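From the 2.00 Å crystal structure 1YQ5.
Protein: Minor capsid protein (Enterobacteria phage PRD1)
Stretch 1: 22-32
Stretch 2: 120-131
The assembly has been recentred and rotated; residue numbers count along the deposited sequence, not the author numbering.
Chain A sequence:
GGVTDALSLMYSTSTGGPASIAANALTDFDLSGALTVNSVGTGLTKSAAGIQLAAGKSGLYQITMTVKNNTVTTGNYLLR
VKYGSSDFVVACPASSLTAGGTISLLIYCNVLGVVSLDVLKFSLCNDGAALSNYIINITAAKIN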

# COMPACT_ATOMS: atom_id res chain seq x y z
N ALA A 22 -1.61 0.98 24.36
CA ALA A 22 -0.60 1.86 24.93
C ALA A 22 0.08 2.75 23.91
O ALA A 22 0.27 2.37 22.75
CB ALA A 22 0.44 1.03 25.68
N ALA A 23 0.46 3.95 24.34
CA ALA A 23 1.14 4.89 23.46
C ALA A 23 2.60 4.49 23.25
O ALA A 23 3.20 3.83 24.11
CB ALA A 23 1.07 6.30 24.06
N ASN A 24 3.14 4.87 22.11
CA ASN A 24 4.53 4.62 21.76
C ASN A 24 5.09 3.25 22.10
O ASN A 24 6.13 3.15 22.75
CB ASN A 24 5.43 5.68 22.41
CG ASN A 24 6.69 5.93 21.62
OD1 ASN A 24 7.74 6.27 22.17
ND2 ASN A 24 6.60 5.77 20.31
N ALA A 25 4.41 2.20 21.67
CA ALA A 25 4.86 0.84 21.91
C ALA A 25 4.15 -0.04 20.90
O ALA A 25 3.03 0.27 20.47
CB ALA A 25 4.51 0.40 23.33
N LEU A 26 4.79 -1.13 20.50
CA LEU A 26 4.16 -2.04 19.55
C LEU A 26 4.07 -3.45 20.10
O LEU A 26 5.03 -4.21 20.07
CB LEU A 26 4.94 -2.05 18.23
CG LEU A 26 4.86 -0.77 17.39
CD1 LEU A 26 5.75 -0.92 16.16
CD2 LEU A 26 3.42 -0.49 16.99
N THR A 27 2.89 -3.78 20.63
CA THR A 27 2.64 -5.11 21.18
C THR A 27 1.72 -5.81 20.19
O THR A 27 0.64 -5.29 19.88
CB THR A 27 1.93 -5.02 22.55
OG1 THR A 27 2.75 -4.27 23.46
CG2 THR A 27 1.68 -6.41 23.12
N ASP A 28 2.14 -6.96 19.69
CA ASP A 28 1.35 -7.70 18.72
C ASP A 28 -0.07 -7.98 19.20
O ASP A 28 -0.31 -8.29 20.37
CB ASP A 28 2.07 -8.99 18.33
CG ASP A 28 3.39 -8.72 17.64
OD1 ASP A 28 3.48 -7.70 16.92
OD2 ASP A 28 4.34 -9.52 17.80
N PHE A 29 -1.02 -7.86 18.27
CA PHE A 29 -2.43 -8.04 18.56
C PHE A 29 -2.94 -9.48 18.63
O PHE A 29 -2.59 -10.32 17.81
CB PHE A 29 -3.28 -7.32 17.50
CG PHE A 29 -3.13 -5.83 17.51
CD1 PHE A 29 -3.27 -5.11 16.32
CD2 PHE A 29 -2.89 -5.13 18.69
CE1 PHE A 29 -3.19 -3.72 16.31
CE2 PHE A 29 -2.80 -3.74 18.69
CZ PHE A 29 -2.95 -3.03 17.50
N ASP A 30 -3.78 -9.73 19.63
CA ASP A 30 -4.43 -11.02 19.81
C ASP A 30 -5.67 -10.84 18.93
O ASP A 30 -6.54 -10.03 19.27
CB ASP A 30 -4.85 -11.20 21.27
CG ASP A 30 -5.72 -12.43 21.49
OD1 ASP A 30 -6.51 -12.79 20.59
OD2 ASP A 30 -5.61 -13.02 22.58
N LEU A 31 -5.76 -11.57 17.83
CA LEU A 31 -6.91 -11.42 16.93
C LEU A 31 -8.00 -12.48 17.07
O LEU A 31 -8.91 -12.55 16.23
CB LEU A 31 -6.43 -11.38 15.48
CG LEU A 31 -5.43 -10.28 15.11
CD1 LEU A 31 -5.01 -10.43 13.65
CD2 LEU A 31 -6.06 -8.91 15.34
N SER A 32 -7.92 -13.29 18.11
CA SER A 32 -8.91 -14.35 18.32
C SER A 32 -10.33 -13.81 18.42
O SER A 32 -11.28 -14.43 17.95
CB SER A 32 -8.57 -15.16 19.57
OG SER A 32 -8.61 -14.35 20.73
N LEU A 120 1.17 -14.27 10.60
CA LEU A 120 1.33 -12.86 10.30
C LEU A 120 0.98 -12.14 11.60
O LEU A 120 -0.12 -12.34 12.14
CB LEU A 120 0.36 -12.44 9.20
CG LEU A 120 0.66 -12.97 7.79
CD1 LEU A 120 -0.54 -12.76 6.89
CD2 LEU A 120 1.88 -12.26 7.23
N LYS A 121 1.90 -11.34 12.11
CA LYS A 121 1.67 -10.61 13.35
C LYS A 121 1.41 -9.13 13.05
O LYS A 121 2.07 -8.53 12.21
CB LYS A 121 2.87 -10.76 14.29
CG LYS A 121 3.13 -12.20 14.72
CD LYS A 121 4.34 -12.29 15.65
CE LYS A 121 4.55 -13.71 16.15
NZ LYS A 121 5.72 -13.81 17.07
N PHE A 122 0.43 -8.56 13.75
CA PHE A 122 0.07 -7.16 13.53
C PHE A 122 0.11 -6.32 14.80
O PHE A 122 -0.20 -6.79 15.89
CB PHE A 122 -1.35 -7.07 12.94
CG PHE A 122 -1.53 -7.83 11.66
CD1 PHE A 122 -1.73 -9.21 11.68
CD2 PHE A 122 -1.50 -7.17 10.44
CE1 PHE A 122 -1.89 -9.93 10.49
CE2 PHE A 122 -1.66 -7.88 9.24
CZ PHE A 122 -1.85 -9.26 9.27
N SER A 123 0.49 -5.05 14.63
CA SER A 123 0.54 -4.12 15.74
C SER A 123 0.59 -2.68 15.26
O SER A 123 1.08 -2.39 14.16
CB SER A 123 1.77 -4.38 16.63
OG SER A 123 1.71 -3.57 17.79
N LEU A 124 0.07 -1.78 16.08
CA LEU A 124 0.08 -0.36 15.77
C LEU A 124 -0.20 0.41 17.05
O LEU A 124 -0.63 -0.16 18.06
CB LEU A 124 -0.98 -0.03 14.70
CG LEU A 124 -2.47 -0.24 14.99
CD1 LEU A 124 -2.97 0.80 15.99
CD2 LEU A 124 -3.25 -0.11 13.68
N CYS A 125 0.07 1.71 17.02
CA CYS A 125 -0.15 2.58 18.16
C CYS A 125 0.01 3.99 17.64
O CYS A 125 0.21 4.19 16.45
CB CYS A 125 0.91 2.36 19.24
SG CYS A 125 2.56 3.07 18.80
N ASN A 126 -0.12 4.95 18.55
CA ASN A 126 0.12 6.34 18.21
C ASN A 126 1.32 6.60 19.11
O ASN A 126 1.35 6.12 20.26
CB ASN A 126 -1.04 7.23 18.63
CG ASN A 126 -0.78 8.69 18.32
OD1 ASN A 126 -1.07 9.17 17.21
ND2 ASN A 126 -0.20 9.40 19.28
N ASP A 127 2.32 7.33 18.63
CA ASP A 127 3.51 7.56 19.43
C ASP A 127 3.36 8.57 20.56
O ASP A 127 4.27 8.74 21.37
CB ASP A 127 4.69 7.96 18.53
CG ASP A 127 4.46 9.27 17.81
OD1 ASP A 127 3.45 9.95 18.07
OD2 ASP A 127 5.31 9.63 16.97
N GLY A 128 2.21 9.25 20.62
CA GLY A 128 2.02 10.24 21.67
C GLY A 128 0.80 10.06 22.56
O GLY A 128 0.63 10.80 23.52
N ALA A 129 -0.04 9.08 22.25
CA ALA A 129 -1.23 8.87 23.07
C ALA A 129 -1.82 7.47 22.92
O ALA A 129 -1.63 6.82 21.89
CB ALA A 129 -2.29 9.91 22.72
N ALA A 130 -2.52 7.02 23.95
CA ALA A 130 -3.15 5.70 23.92
C ALA A 130 -4.36 5.74 23.00
O ALA A 130 -4.94 6.80 22.77
CB ALA A 130 -3.56 5.30 25.33
N LEU A 131 -4.75 4.58 22.47
CA LEU A 131 -5.91 4.50 21.59
C LEU A 131 -6.99 3.66 22.26
O LEU A 131 -6.76 2.51 22.61
CB LEU A 131 -5.52 3.84 20.26
CG LEU A 131 -4.38 4.48 19.46
CD1 LEU A 131 -4.13 3.68 18.19
CD2 LEU A 131 -4.74 5.92 19.13
O HOH W 1 -1.31 4.18 21.06
O HOH W 2 0.41 -2.07 20.28
O HOH W 3 4.14 -11.92 19.06
O HOH W 4 -0.49 -10.34 15.93

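This is a sparsely hydrogen-bonded contact in which an irregular segment, residues 22-32, lies along the strand 120-126 and the loop after it, held by two strong backbone hydrogen bonds, bridging waters and apolar packing. The two stretches bury 771 Å² between them, counting both sides.

The two strong bonds lie well apart along the segment. Asn24 N donates to Asn126 O at 2.9 Å, and the N-H...O angle of 174° is almost straight. Phe29 N donates to Phe122 O at 2.7 Å, with an angle of 164°. Each acceptor also receives a CA-H...O contact from the residue before the donor. Ala23 CA lies 3.4 Å from Asn126 O, and Asp28 CA lies 3.4 Å from Phe122 O. A weak hydrogen bond runs from Ala25 N to Cys125 SG at 3.5 Å.

Water also links the backbones. Between the two bonds, water 2 accepts from Thr27 N at 3.0 Å and lies within hydrogen-bonding reach of Leu124 O, 3.1 Å from the water oxygen. Ser123 OG reaches into the same region and comes within 2.9 Å of Thr27 O. At the Phe29 and Phe122 pair, water 4 donates to Phe29 O at 2.8 Å and accepts from Phe122 N at 3.0 Å. It thus joins the same two residues that the direct bond joins. Near the other bond, water 1 accepts from Asn126 N at 2.9 Å, and its oxygen is 2.9 Å from Ala22 O.

Phe29 supplies much of the apolar packing. Its CA-to-CB bond points sideways, but the end of its side chain comes nearer to the strand. Ser123 CA sits over one face of the ring, 4.0 Å from the centroid and 19° off the normal, in a CH-pi contact. Phe29 CZ meets Leu124 CG at 3.8 Å. Leu31 CD1 approaches Phe122 CD1 at 4.0 Å, and Leu26 CD2 packs 3.6 Å from Leu124 CA and 4.1 Å from Cys125 SG. Ala23 CB lies 3.3 Å from Ala129 C, so the loop after the strand also takes part.

Asp28 and Lys121 carry opposite charges but form no salt bridge, since Asp28 OD2 and Lys121 NZ are 4.6 Å apart. Water 3 spans the gap. It donates to Asp28 OD2 at 2.7 Å and accepts from Lys121 NZ at 3.2 Å. The aliphatic part of the lysine is closer, with Lys121 CD 3.5 Å from Asp28 OD2.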